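Local coordinates for halogenase (Chondromyces crocatus, PDB 3E1T), which binds FAD and probably uses it to chlorinate a precursor of chondrochloren, as a variant member of the FAD-dependent halogenases, at residues I164-G169 against G302-F307; F41-I46 against V108-F113; I75-T80 against Y102-Q107. All coordinates share one frame; numbering follows the deposited sequence.

Contact 1 of 3, residues I164-G169 against G302-F307. With FAD (flavin-adenine dinucleotide), chain C.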
loop_
_atom_site.group_PDB
_atom_site.type_symbol
_atom_site.label_atom_id
_atom_site.label_comp_id
_atom_site.label_asym_id
_atom_site.label_seq_id
_atom_site.Cartn_x
_atom_site.Cartn_y
_atom_site.Cartn_z
ATOM N N ILE A 164 -5.137 -7.347 20.374
ATOM C CA ILE A 164 -5.582 -7.997 19.139
ATOM C C ILE A 164 -5.341 -7.002 18.000
ATOM O O ILE A 164 -5.745 -5.847 18.110
ATOM C CB ILE A 164 -7.099 -8.350 19.165
ATOM C CG1 ILE A 164 -7.512 -9.004 20.497
ATOM C CG2 ILE A 164 -7.483 -9.232 17.952
ATOM C CD1 ILE A 164 -6.916 -10.373 20.752
ATOM N N VAL A 165 -4.666 -7.438 16.936
ATOM C CA VAL A 165 -4.413 -6.562 15.783
ATOM C C VAL A 165 -4.930 -7.147 14.466
ATOM O O VAL A 165 -4.599 -8.274 14.116
ATOM C CB VAL A 165 -2.921 -6.199 15.638
ATOM C CG1 VAL A 165 -2.701 -5.352 14.372
ATOM C CG2 VAL A 165 -2.421 -5.438 16.892
ATOM N N ASP A 166 -5.750 -6.367 13.762
ATOM C CA ASP A 166 -6.237 -6.716 12.432
ATOM C C ASP A 166 -5.195 -6.310 11.393
ATOM O O ASP A 166 -4.950 -5.117 11.164
ATOM C CB ASP A 166 -7.578 -6.026 12.165
ATOM C CG ASP A 166 -8.220 -6.448 10.851
ATOM O OD1 ASP A 166 -7.778 -7.429 10.198
ATOM O OD2 ASP A 166 -9.197 -5.790 10.467
ATOM N N ALA A 167 -4.558 -7.318 10.804
ATOM C CA ALA A 167 -3.647 -7.143 9.688
ATOM C C ALA A 167 -4.190 -7.999 8.567
ATOM O O ALA A 167 -3.433 -8.590 7.812
ATOM C CB ALA A 167 -2.242 -7.601 10.060
ATOM N N SER A 168 -5.508 -8.094 8.472
ATOM C CA SER A 168 -6.087 -9.056 7.534
ATOM C C SER A 168 -6.425 -8.452 6.168
ATOM O O SER A 168 -7.175 -9.043 5.381
ATOM C CB SER A 168 -7.276 -9.776 8.167
ATOM O OG SER A 168 -8.338 -8.892 8.442
ATOM N N GLY A 169 -5.846 -7.288 5.880
ATOM C CA GLY A 169 -5.887 -6.760 4.523
ATOM C C GLY A 169 -7.232 -6.191 4.122
ATOM O O GLY A 169 -8.099 -5.966 4.957
ATOM N N GLY A 302 -1.905 -1.824 8.074
ATOM C CA GLY A 302 -1.882 -2.134 6.658
ATOM C C GLY A 302 -3.199 -1.839 5.977
ATOM O O GLY A 302 -3.883 -0.895 6.349
ATOM N N ASP A 303 -3.566 -2.674 5.004
ATOM C CA ASP A 303 -4.751 -2.425 4.198
ATOM C C ASP A 303 -6.036 -2.501 5.018
ATOM O O ASP A 303 -7.075 -1.977 4.600
ATOM C CB ASP A 303 -4.845 -3.421 3.063
ATOM C CG ASP A 303 -3.971 -3.074 1.875
ATOM O OD1 ASP A 303 -3.115 -2.161 1.952
ATOM O OD2 ASP A 303 -4.150 -3.764 0.855
ATOM N N ALA A 304 -5.985 -3.172 6.163
ATOM C CA ALA A 304 -7.147 -3.203 7.066
ATOM C C ALA A 304 -7.493 -1.799 7.528
ATOM O O ALA A 304 -8.664 -1.478 7.693
ATOM C CB ALA A 304 -6.864 -4.105 8.271
ATOM N N ALA A 305 -6.472 -0.969 7.753
ATOM C CA ALA A 305 -6.650 0.408 8.198
ATOM C C ALA A 305 -6.929 1.404 7.053
ATOM O O ALA A 305 -7.897 2.172 7.099
ATOM C CB ALA A 305 -5.431 0.852 8.970
ATOM N N CYS A 306 -6.057 1.419 6.049
ATOM C CA CYS A 306 -6.143 2.431 5.000
ATOM C C CYS A 306 -5.304 2.044 3.803
ATOM O O CYS A 306 -4.391 1.222 3.913
ATOM C CB CYS A 306 -5.705 3.809 5.527
ATOM S SG CYS A 306 -3.974 3.885 6.012
ATOM N N PHE A 307 -5.639 2.626 2.653
ATOM C CA PHE A 307 -4.855 2.462 1.426
ATOM C C PHE A 307 -5.103 3.668 0.496
ATOM O O PHE A 307 -6.222 4.177 0.430
ATOM C CB PHE A 307 -5.192 1.146 0.715
ATOM C CG PHE A 307 -4.375 0.908 -0.528
ATOM C CD1 PHE A 307 -3.004 0.660 -0.439
ATOM C CD2 PHE A 307 -4.969 0.976 -1.787
ATOM C CE1 PHE A 307 -2.247 0.468 -1.586
ATOM C CE2 PHE A 307 -4.221 0.790 -2.938
ATOM C CZ PHE A 307 -2.859 0.522 -2.836
HETATM P PA FAD C . -2.431 -8.416 2.823
HETATM O O1A FAD C . -1.175 -8.484 1.995
HETATM O O2A FAD C . -3.699 -8.346 2.044
HETATM O O5B FAD C . -2.467 -9.743 3.744
HETATM C C5B FAD C . -3.500 -9.958 4.692
HETATM C C4B FAD C . -3.560 -11.446 5.050
HETATM O O4B FAD C . -4.652 -11.718 5.905
HETATM C C3B FAD C . -3.759 -12.304 3.806
HETATM O O3B FAD C . -2.721 -13.257 3.767
HETATM C C2B FAD C . -5.094 -12.991 4.006
HETATM O O2B FAD C . -5.023 -14.323 3.581
HETATM C C1B FAD C . -5.288 -12.907 5.509
HETATM N N9A FAD C . -6.688 -12.863 5.968
HETATM C C8A FAD C . -7.767 -12.232 5.403
HETATM N N7A FAD C . -8.841 -12.452 6.196
HETATM C C5A FAD C . -8.463 -13.199 7.262
HETATM C C6A FAD C . -9.147 -13.723 8.370
HETATM N N6A FAD C . -10.478 -13.631 8.479
HETATM N N1A FAD C . -8.447 -14.459 9.296
HETATM C C2A FAD C . -7.109 -14.717 9.137
HETATM N N3A FAD C . -6.453 -14.208 8.037
HETATM C C4A FAD C . -7.112 -13.460 7.123
HETATM N N1 FAD C . 1.820 -2.217 -2.777
HETATM C C2 FAD C . 3.165 -2.102 -2.993
HETATM O O2 FAD C . 3.899 -1.983 -2.016
HETATM N N3 FAD C . 3.650 -2.107 -4.289
HETATM C C4 FAD C . 2.788 -2.242 -5.372
HETATM O O4 FAD C . 3.219 -2.269 -6.527
HETATM C C4X FAD C . 1.421 -2.344 -5.150
HETATM N N5 FAD C . 0.531 -2.479 -6.199
HETATM C C5X FAD C . -0.823 -2.589 -5.947
HETATM C C6 FAD C . -1.734 -2.716 -7.001
HETATM C C7 FAD C . -3.107 -2.825 -6.733
HETATM C C7M FAD C . -4.081 -2.737 -7.875
HETATM C C8 FAD C . -3.573 -2.801 -5.413
HETATM C C8M FAD C . -5.048 -2.709 -5.091
HETATM C C9 FAD C . -2.660 -2.686 -4.371
HETATM C C9A FAD C . -1.288 -2.576 -4.626
HETATM N N10 FAD C . -0.404 -2.468 -3.569
HETATM C C10 FAD C . 0.945 -2.342 -3.827
HETATM C "C1'" FAD C . -0.892 -2.567 -2.135
HETATM C "C2'" FAD C . -0.606 -3.916 -1.464
HETATM O "O2'" FAD C . -1.355 -4.905 -2.141
HETATM C "C3'" FAD C . -1.024 -3.897 0.014
HETATM O "O3'" FAD C . -0.801 -2.625 0.583
HETATM C "C4'" FAD C . -0.279 -4.887 0.909
HETATM O "O4'" FAD C . -0.522 -6.201 0.460
HETATM C "C5'" FAD C . -0.778 -4.742 2.347
HETATM O "O5'" FAD C . -0.355 -5.841 3.106
HETATM P P FAD C . -1.192 -6.348 4.380
HETATM O O1P FAD C . -0.274 -7.156 5.272
HETATM O O2P FAD C . -1.753 -5.186 5.137
HETATM O O3P FAD C . -2.426 -7.149 3.784
HETATM O O HOH W 1 -4.004 -5.432 6.806
#

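Contact 2 of 3, residues F41-I46 against V108-F113. With FAD (flavin-adenine dinucleotide), chain C.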
loop_
_atom_site.group_PDB
_atom_site.type_symbol
_atom_site.label_atom_id
_atom_site.label_comp_id
_atom_site.label_asym_id
_atom_site.label_seq_id
_atom_site.Cartn_x
_atom_site.Cartn_y
_atom_site.Cartn_z
ATOM N N PHE A 41 0.344 -20.897 2.952
ATOM C CA PHE A 41 1.414 -20.273 2.191
ATOM C C PHE A 41 2.201 -21.319 1.404
ATOM O O PHE A 41 2.248 -22.488 1.808
ATOM C CB PHE A 41 2.322 -19.455 3.111
ATOM C CG PHE A 41 1.792 -18.078 3.420
ATOM C CD1 PHE A 41 0.432 -17.795 3.335
ATOM C CD2 PHE A 41 2.651 -17.067 3.821
ATOM C CE1 PHE A 41 -0.059 -16.519 3.631
ATOM C CE2 PHE A 41 2.169 -15.794 4.115
ATOM C CZ PHE A 41 0.814 -15.523 4.019
ATOM N N PRO A 42 2.797 -20.916 0.262
ATOM C CA PRO A 42 2.737 -19.576 -0.335
ATOM C C PRO A 42 1.438 -19.338 -1.109
ATOM O O PRO A 42 0.849 -20.290 -1.636
ATOM C CB PRO A 42 3.937 -19.568 -1.281
ATOM C CG PRO A 42 4.094 -20.987 -1.702
ATOM C CD PRO A 42 3.636 -21.836 -0.535
ATOM N N ARG A 43 1.000 -18.075 -1.164
ATOM C CA ARG A 43 -0.232 -17.705 -1.883
ATOM C C ARG A 43 -0.084 -16.383 -2.647
ATOM O O ARG A 43 0.632 -15.482 -2.203
ATOM C CB ARG A 43 -1.423 -17.637 -0.910
ATOM C CG ARG A 43 -1.278 -16.632 0.250
ATOM C CD ARG A 43 -1.966 -15.271 -0.032
ATOM N NE ARG A 43 -1.676 -14.284 1.016
ATOM C CZ ARG A 43 -0.589 -13.519 1.037
ATOM N NH1 ARG A 43 0.323 -13.618 0.067
ATOM N NH2 ARG A 43 -0.405 -12.656 2.033
ATOM N N HIS A 44 -0.758 -16.277 -3.788
ATOM C CA HIS A 44 -0.703 -15.068 -4.608
ATOM C C HIS A 44 -1.369 -13.881 -3.936
ATOM O O HIS A 44 -2.455 -14.000 -3.374
ATOM C CB HIS A 44 -1.368 -15.275 -5.970
ATOM C CG HIS A 44 -1.449 -14.021 -6.792
ATOM N ND1 HIS A 44 -2.549 -13.191 -6.781
ATOM C CD2 HIS A 44 -0.554 -13.446 -7.632
ATOM C CE1 HIS A 44 -2.335 -12.165 -7.585
ATOM N NE2 HIS A 44 -1.131 -12.297 -8.114
ATOM N N GLN A 45 -0.707 -12.737 -4.025
ATOM C CA GLN A 45 -1.286 -11.456 -3.657
ATOM C C GLN A 45 -0.660 -10.369 -4.559
ATOM O O GLN A 45 0.507 -10.473 -4.951
ATOM C CB GLN A 45 -1.068 -11.204 -2.148
ATOM C CG GLN A 45 -1.471 -9.839 -1.564
ATOM C CD GLN A 45 -2.907 -9.390 -1.825
ATOM O OE1 GLN A 45 -3.498 -9.665 -2.862
ATOM N NE2 GLN A 45 -3.451 -8.644 -0.883
ATOM N N ILE A 46 -1.455 -9.365 -4.926
ATOM C CA ILE A 46 -0.956 -8.206 -5.684
ATOM C C ILE A 46 -0.178 -7.286 -4.735
ATOM O O ILE A 46 -0.414 -7.306 -3.542
ATOM C CB ILE A 46 -2.120 -7.442 -6.399
ATOM C CG1 ILE A 46 -1.583 -6.431 -7.430
ATOM C CG2 ILE A 46 -3.037 -6.741 -5.381
ATOM C CD1 ILE A 46 -0.779 -7.074 -8.582
ATOM N N VAL A 108 9.043 -7.986 -6.248
ATOM C CA VAL A 108 8.884 -9.290 -5.614
ATOM C C VAL A 108 7.640 -10.037 -6.033
ATOM O O VAL A 108 6.571 -9.448 -6.211
ATOM C CB VAL A 108 8.929 -9.191 -4.068
ATOM C CG1 VAL A 108 10.154 -8.410 -3.614
ATOM C CG2 VAL A 108 7.640 -8.563 -3.494
ATOM N N GLU A 109 7.793 -11.347 -6.193
ATOM C CA GLU A 109 6.658 -12.242 -6.247
ATOM C C GLU A 109 6.140 -12.304 -4.820
ATOM O O GLU A 109 6.845 -12.727 -3.905
ATOM C CB GLU A 109 7.081 -13.621 -6.739
ATOM C CG GLU A 109 7.163 -13.717 -8.252
ATOM C CD GLU A 109 7.919 -14.939 -8.723
ATOM O OE1 GLU A 109 9.166 -14.858 -8.823
ATOM O OE2 GLU A 109 7.256 -15.966 -9.002
ATOM N N ARG A 110 4.916 -11.832 -4.623
ATOM C CA ARG A 110 4.377 -11.697 -3.275
ATOM C C ARG A 110 4.212 -13.043 -2.571
ATOM O O ARG A 110 4.455 -13.150 -1.370
ATOM C CB ARG A 110 3.055 -10.953 -3.313
ATOM C CG ARG A 110 2.773 -10.216 -2.063
ATOM C CD ARG A 110 3.738 -9.064 -1.861
ATOM N NE ARG A 110 3.149 -8.024 -1.024
ATOM C CZ ARG A 110 2.018 -8.130 -0.327
ATOM N NH1 ARG A 110 1.311 -9.249 -0.298
ATOM N NH2 ARG A 110 1.607 -7.099 0.383
ATOM N N ALA A 111 3.807 -14.058 -3.333
ATOM C CA ALA A 111 3.741 -15.434 -2.837
ATOM C C ALA A 111 5.022 -15.807 -2.096
ATOM O O ALA A 111 4.967 -16.200 -0.922
ATOM C CB ALA A 111 3.466 -16.411 -3.991
ATOM N N ARG A 112 6.164 -15.639 -2.776
ATOM C CA ARG A 112 7.487 -15.974 -2.231
ATOM C C ARG A 112 7.923 -15.007 -1.153
ATOM O O ARG A 112 8.594 -15.392 -0.197
ATOM C CB ARG A 112 8.569 -15.922 -3.312
ATOM C CG ARG A 112 8.273 -16.615 -4.626
ATOM C CD ARG A 112 9.457 -16.388 -5.572
ATOM N NE ARG A 112 10.728 -16.696 -4.914
ATOM C CZ ARG A 112 11.899 -16.127 -5.198
ATOM N NH1 ARG A 112 12.000 -15.193 -6.139
ATOM N NH2 ARG A 112 12.985 -16.499 -4.531
ATOM N N PHE A 113 7.585 -13.736 -1.339
ATOM C CA PHE A 113 8.007 -12.696 -0.414
ATOM C C PHE A 113 7.277 -12.799 0.927
ATOM O O PHE A 113 7.910 -12.742 1.983
ATOM C CB PHE A 113 7.809 -11.315 -1.046
ATOM C CG PHE A 113 8.245 -10.184 -0.173
ATOM C CD1 PHE A 113 9.592 -9.932 0.037
ATOM C CD2 PHE A 113 7.302 -9.355 0.440
ATOM C CE1 PHE A 113 10.003 -8.881 0.850
ATOM C CE2 PHE A 113 7.700 -8.299 1.247
ATOM C CZ PHE A 113 9.061 -8.064 1.457
HETATM P PA FAD C . -2.431 -8.416 2.823
HETATM O O1A FAD C . -1.175 -8.484 1.995
HETATM O O2A FAD C . -3.699 -8.346 2.044
HETATM O O5B FAD C . -2.467 -9.743 3.744
HETATM C C5B FAD C . -3.500 -9.958 4.692
HETATM C C4B FAD C . -3.560 -11.446 5.050
HETATM O O4B FAD C . -4.652 -11.718 5.905
HETATM C C3B FAD C . -3.759 -12.304 3.806
HETATM O O3B FAD C . -2.721 -13.257 3.767
HETATM C C2B FAD C . -5.094 -12.991 4.006
HETATM O O2B FAD C . -5.023 -14.323 3.581
HETATM C C1B FAD C . -5.288 -12.907 5.509
HETATM N N9A FAD C . -6.688 -12.863 5.968
HETATM C C8A FAD C . -7.767 -12.232 5.403
HETATM N N7A FAD C . -8.841 -12.452 6.196
HETATM C C5A FAD C . -8.463 -13.199 7.262
HETATM C C6A FAD C . -9.147 -13.723 8.370
HETATM N N6A FAD C . -10.478 -13.631 8.479
HETATM N N1A FAD C . -8.447 -14.459 9.296
HETATM C C2A FAD C . -7.109 -14.717 9.137
HETATM N N3A FAD C . -6.453 -14.208 8.037
HETATM C C4A FAD C . -7.112 -13.460 7.123
HETATM N N1 FAD C . 1.820 -2.217 -2.777
HETATM C C2 FAD C . 3.165 -2.102 -2.993
HETATM O O2 FAD C . 3.899 -1.983 -2.016
HETATM N N3 FAD C . 3.650 -2.107 -4.289
HETATM C C4 FAD C . 2.788 -2.242 -5.372
HETATM O O4 FAD C . 3.219 -2.269 -6.527
HETATM C C4X FAD C . 1.421 -2.344 -5.150
HETATM N N5 FAD C . 0.531 -2.479 -6.199
HETATM C C5X FAD C . -0.823 -2.589 -5.947
HETATM C C6 FAD C . -1.734 -2.716 -7.001
HETATM C C7 FAD C . -3.107 -2.825 -6.733
HETATM C C7M FAD C . -4.081 -2.737 -7.875
HETATM C C8 FAD C . -3.573 -2.801 -5.413
HETATM C C8M FAD C . -5.048 -2.709 -5.091
HETATM C C9 FAD C . -2.660 -2.686 -4.371
HETATM C C9A FAD C . -1.288 -2.576 -4.626
HETATM N N10 FAD C . -0.404 -2.468 -3.569
HETATM C C10 FAD C . 0.945 -2.342 -3.827
HETATM C "C1'" FAD C . -0.892 -2.567 -2.135
HETATM C "C2'" FAD C . -0.606 -3.916 -1.464
HETATM O "O2'" FAD C . -1.355 -4.905 -2.141
HETATM C "C3'" FAD C . -1.024 -3.897 0.014
HETATM O "O3'" FAD C . -0.801 -2.625 0.583
HETATM C "C4'" FAD C . -0.279 -4.887 0.909
HETATM O "O4'" FAD C . -0.522 -6.201 0.460
HETATM C "C5'" FAD C . -0.778 -4.742 2.347
HETATM O "O5'" FAD C . -0.355 -5.841 3.106
HETATM P P FAD C . -1.192 -6.348 4.380
HETATM O O1P FAD C . -0.274 -7.156 5.272
HETATM O O2P FAD C . -1.753 -5.186 5.137
HETATM O O3P FAD C . -2.426 -7.149 3.784
HETATM O O HOH W 2 2.599 -16.285 0.591
HETATM O O HOH W 3 2.769 -11.318 -6.499
#

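Contact 3 of 3, residues I75-T80 against Y102-Q107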
loop_
_atom_site.group_PDB
_atom_site.type_symbol
_atom_site.label_atom_id
_atom_site.label_comp_id
_atom_site.label_asym_id
_atom_site.label_seq_id
_atom_site.Cartn_x
_atom_site.Cartn_y
_atom_site.Cartn_z
ATOM N N ILE A 75 16.292 -6.010 -9.118
ATOM C CA ILE A 75 16.714 -4.864 -8.312
ATOM C C ILE A 75 16.126 -3.586 -8.885
ATOM O O ILE A 75 16.388 -3.234 -10.036
ATOM C CB ILE A 75 18.267 -4.739 -8.242
ATOM C CG1 ILE A 75 18.875 -5.937 -7.504
ATOM C CG2 ILE A 75 18.707 -3.414 -7.588
ATOM C CD1 ILE A 75 19.110 -7.154 -8.401
ATOM N N LYS A 76 15.337 -2.895 -8.065
ATOM C CA LYS A 76 14.630 -1.690 -8.488
ATOM C C LYS A 76 15.370 -0.435 -8.021
ATOM O O LYS A 76 15.449 -0.153 -6.823
ATOM C CB LYS A 76 13.196 -1.730 -7.945
ATOM C CG LYS A 76 12.361 -0.490 -8.193
ATOM C CD LYS A 76 11.149 -0.504 -7.263
ATOM C CE LYS A 76 10.239 0.660 -7.560
ATOM N NZ LYS A 76 9.022 0.621 -6.703
ATOM N N ARG A 77 15.904 0.319 -8.978
ATOM C CA ARG A 77 16.689 1.519 -8.681
ATOM C C ARG A 77 15.845 2.785 -8.676
ATOM O O ARG A 77 16.283 3.844 -8.217
ATOM C CB ARG A 77 17.827 1.671 -9.696
ATOM C CG ARG A 77 18.827 0.527 -9.705
ATOM C CD ARG A 77 19.931 0.718 -8.674
ATOM N NE ARG A 77 20.917 -0.360 -8.764
ATOM C CZ ARG A 77 21.887 -0.573 -7.876
ATOM N NH1 ARG A 77 22.015 0.222 -6.815
ATOM N NH2 ARG A 77 22.727 -1.589 -8.048
ATOM N N GLY A 78 14.634 2.670 -9.198
ATOM C CA GLY A 78 13.725 3.804 -9.323
ATOM C C GLY A 78 12.646 3.415 -10.301
ATOM O O GLY A 78 12.300 2.233 -10.425
ATOM N N GLY A 79 12.122 4.398 -11.022
ATOM C CA GLY A 79 11.076 4.119 -11.993
ATOM C C GLY A 79 11.052 5.040 -13.193
ATOM O O GLY A 79 11.638 6.129 -13.190
ATOM N N THR A 80 10.356 4.583 -14.222
ATOM C CA THR A 80 10.148 5.353 -15.429
ATOM C C THR A 80 8.658 5.676 -15.571
ATOM O O THR A 80 7.803 4.826 -15.309
ATOM C CB THR A 80 10.654 4.576 -16.636
ATOM O OG1 THR A 80 11.999 4.148 -16.380
ATOM C CG2 THR A 80 10.626 5.434 -17.889
ATOM N N TYR A 102 20.039 3.278 1.355
ATOM C CA TYR A 102 18.660 3.196 0.838
ATOM C C TYR A 102 18.600 3.388 -0.678
ATOM O O TYR A 102 17.681 4.029 -1.202
ATOM C CB TYR A 102 17.736 4.195 1.561
ATOM C CG TYR A 102 17.722 4.033 3.067
ATOM C CD1 TYR A 102 16.832 3.146 3.688
ATOM C CD2 TYR A 102 18.598 4.767 3.877
ATOM C CE1 TYR A 102 16.823 2.992 5.074
ATOM C CE2 TYR A 102 18.594 4.618 5.266
ATOM C CZ TYR A 102 17.703 3.730 5.853
ATOM O OH TYR A 102 17.696 3.585 7.221
ATOM N N GLY A 103 19.578 2.817 -1.374
ATOM C CA GLY A 103 19.753 3.066 -2.801
ATOM C C GLY A 103 18.794 2.358 -3.737
ATOM O O GLY A 103 18.546 2.835 -4.849
ATOM N N PHE A 104 18.251 1.224 -3.296
ATOM C CA PHE A 104 17.425 0.385 -4.160
ATOM C C PHE A 104 16.345 -0.408 -3.411
ATOM O O PHE A 104 16.307 -0.430 -2.189
ATOM C CB PHE A 104 18.323 -0.596 -4.929
ATOM C CG PHE A 104 18.937 -1.663 -4.059
ATOM C CD1 PHE A 104 18.329 -2.911 -3.929
ATOM C CD2 PHE A 104 20.123 -1.420 -3.370
ATOM C CE1 PHE A 104 18.888 -3.902 -3.122
ATOM C CE2 PHE A 104 20.699 -2.407 -2.565
ATOM C CZ PHE A 104 20.076 -3.652 -2.436
ATOM N N ALA A 105 15.493 -1.087 -4.171
ATOM C CA ALA A 105 14.525 -2.017 -3.613
ATOM C C ALA A 105 14.399 -3.231 -4.531
ATOM O O ALA A 105 15.252 -3.456 -5.388
ATOM C CB ALA A 105 13.175 -1.334 -3.421
ATOM N N TYR A 106 13.345 -4.018 -4.342
ATOM C CA TYR A 106 13.126 -5.194 -5.166
ATOM C C TYR A 106 11.745 -5.207 -5.795
ATOM O O TYR A 106 10.830 -4.530 -5.312
ATOM C CB TYR A 106 13.325 -6.464 -4.342
ATOM C CG TYR A 106 14.724 -6.675 -3.779
ATOM C CD1 TYR A 106 15.807 -6.982 -4.617
ATOM C CD2 TYR A 106 14.954 -6.608 -2.404
ATOM C CE1 TYR A 106 17.094 -7.199 -4.092
ATOM C CE2 TYR A 106 16.226 -6.824 -1.868
ATOM C CZ TYR A 106 17.291 -7.117 -2.717
ATOM O OH TYR A 106 18.545 -7.330 -2.181
ATOM N N GLN A 107 11.612 -5.972 -6.876
ATOM C CA GLN A 107 10.330 -6.318 -7.461
ATOM C C GLN A 107 10.068 -7.764 -7.067
ATOM O O GLN A 107 10.797 -8.669 -7.488
ATOM C CB GLN A 107 10.365 -6.218 -8.992
ATOM C CG GLN A 107 10.967 -4.947 -9.565
ATOM C CD GLN A 107 10.028 -3.752 -9.505
ATOM O OE1 GLN A 107 9.140 -3.685 -8.651
ATOM N NE2 GLN A 107 10.232 -2.789 -10.411
HETATM O O HOH W 4 19.003 4.617 -6.856
#

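Contact 1 of 3, residues I164-G169 against G302-F307
The methyl group of A304 packs against D166, its CB 3.6 Å from D166 OD2 and as close to the backbone oxygen of the same residue. Beside it, the CA of G169 lies against D303 CB, 3.8 Å away, and G169 O reaches the CA of A304. No hydrogen bond joins the two segments directly, so van der Waals packing carries this tight part. The carboxylate of D166 is held from its own side: OD1 takes the S168 amide from above the carboxylate plane in an Asx turn, and OD2 bonds to T172 OG1. The two segments leave neighbouring strands of the parallel Rossmann-type sheet, 163-166 and 298-300, just where the dinucleotide crosses the strand ends. The side toward FAD is looser, bridged by a water that accepts from G169 N and A304 N and donates to FAD O2P at 2.8 Å. D303 N adds a fairly straight hydrogen bond to FAD O2P (3.1 Å, 161°). G302 and G169 have positive phi, and a CB on either would run into a phosphate oxygen of FAD. With CG anti to its carbonyl carbon (chi1 -81°), D303 brings OD1 to within 2.7 Å of FAD O3', whose hydroxyl donates to it; this is consistent with the Gly-Asp motif of related flavoproteins. Farther along, F307 sets CE1 3.4 Å from FAD C1' and CZ 3.6 Å from FAD C9. An alanine here would probably open a gap beside C1' and the dimethylbenzene side of the flavin, leaving that part freer to shift. Neutral amides and one water thus meet the diphosphate, and the D303 carboxylate is engaged by the ribityl hydroxyl, which probably helps to offset its charge so near the phosphates.

Contact 2 of 3, residues F41-I46 against V108-F113
Q45 and R110 run side by side toward FAD, with Q45 O only 3.1 Å from R110 CB and their amide and guanidinium planes turned 65° apart. NE2 of Q45 makes a weak bond to FAD O2A, and R110 NH1 a weak, long one to FAD O1A. R110 NH2 also points at O4' of the ribityl chain, but that approach is too short to be read closely. I46 O lies over the centre of the R110 guanidinium, 4.1 Å above its plane. The same I46 O accepts a hydrogen bond from the FAD O2' hydroxyl at 2.9 Å. R43 serves the adenosine ribose: FAD O3B sits in the guanidinium plane, gripped by NE at 3.1 Å and by NH2 at 3.0 Å. CG of R43 is wedged between the backbone N and the carbonyl carbon (chi1 59°), and the chain bends at chi2 on its way to the ribose.

Helix 110-123 starts here, E109 being its N-cap, and the 41-46 loop of the FAD-binding fold lies along this first turn. A111 CA lies 3.2 Å from R43 O in a CA-H...O contact. P42, after a cis peptide bond, rests CB on A111 O. Two waters stitch the backbones, one from R43 N to A111 O, the other from R110 N to Q45 O.

In the next shell, D114 forms salt bridges with both R43 NH1 and R110 NH1, which probably eases the repulsion between the two arginines. The F41 ring puts CZ 3.6 Å above one face of the R43 guanidinium, and the F41 amide is bonded to E130 OE1.

Contact 3 of 3, residues I75-T80 against Y102-Q107
K76 and A105 exchange two backbone hydrogen bonds, K76 N to A105 O at 2.7 Å and A105 N to K76 O at 2.8 Å. The two bonds form the antiparallel hydrogen-bonded pair, next to the non-hydrogen-bonded pair of I75 with Y106, and join strand 75-82 to the short strand 105-106 within the large mixed sheet.

Apolar packing occupies the face that carries I75 and Y106. I75 CG2, anti to the backbone N, touches F104 CD1 at 3.7 Å, while CG1 lies alongside the Y106 ring, 4.1 Å from CE1. H56 of helix 52-61 meets the F104 ring edge to face.

Polar side chains gather on the face of K76 and A105. The extended K76 chain crosses Q107 at about a right angle, CG 3.8 Å from Q107 NE2, so that aliphatic carbon lies against the amide. Beyond this crossing, K76 NZ bonds to S49 OG and L50 O, and Q107 OE1 also bonds to S49 OG. Q107 NE2 reaches G208 O.

Because the backbone oxygen of S49 is itself bonded to FAD, the lysine ammonium and glutamine amide act here as second-shell groups, probably steadying the S49 loop from the sheet side.

Contact 1 is wholly buried and lies nearest the centre of the chain, where the ends of neighbouring parallel strands meet; contact 2 is only partly buried, and contact 3 is mostly buried, with I75 at its exposed margin. Contacts 1 and 2 share FAD, coming within about 5 Å at their nearest atoms: the former offers amides, glycines and one acid, the latter arginines that share salt bridges with D114. Contact 3 touches no cofactor atom and relies on backbone sheet bonds, apolar side chains and the crossing of K76 with Q107. It is nested in the loop that contact 2 closes, and its strand 105-106 is followed, after a short link, by helix 110-123, whose first turn carries R110.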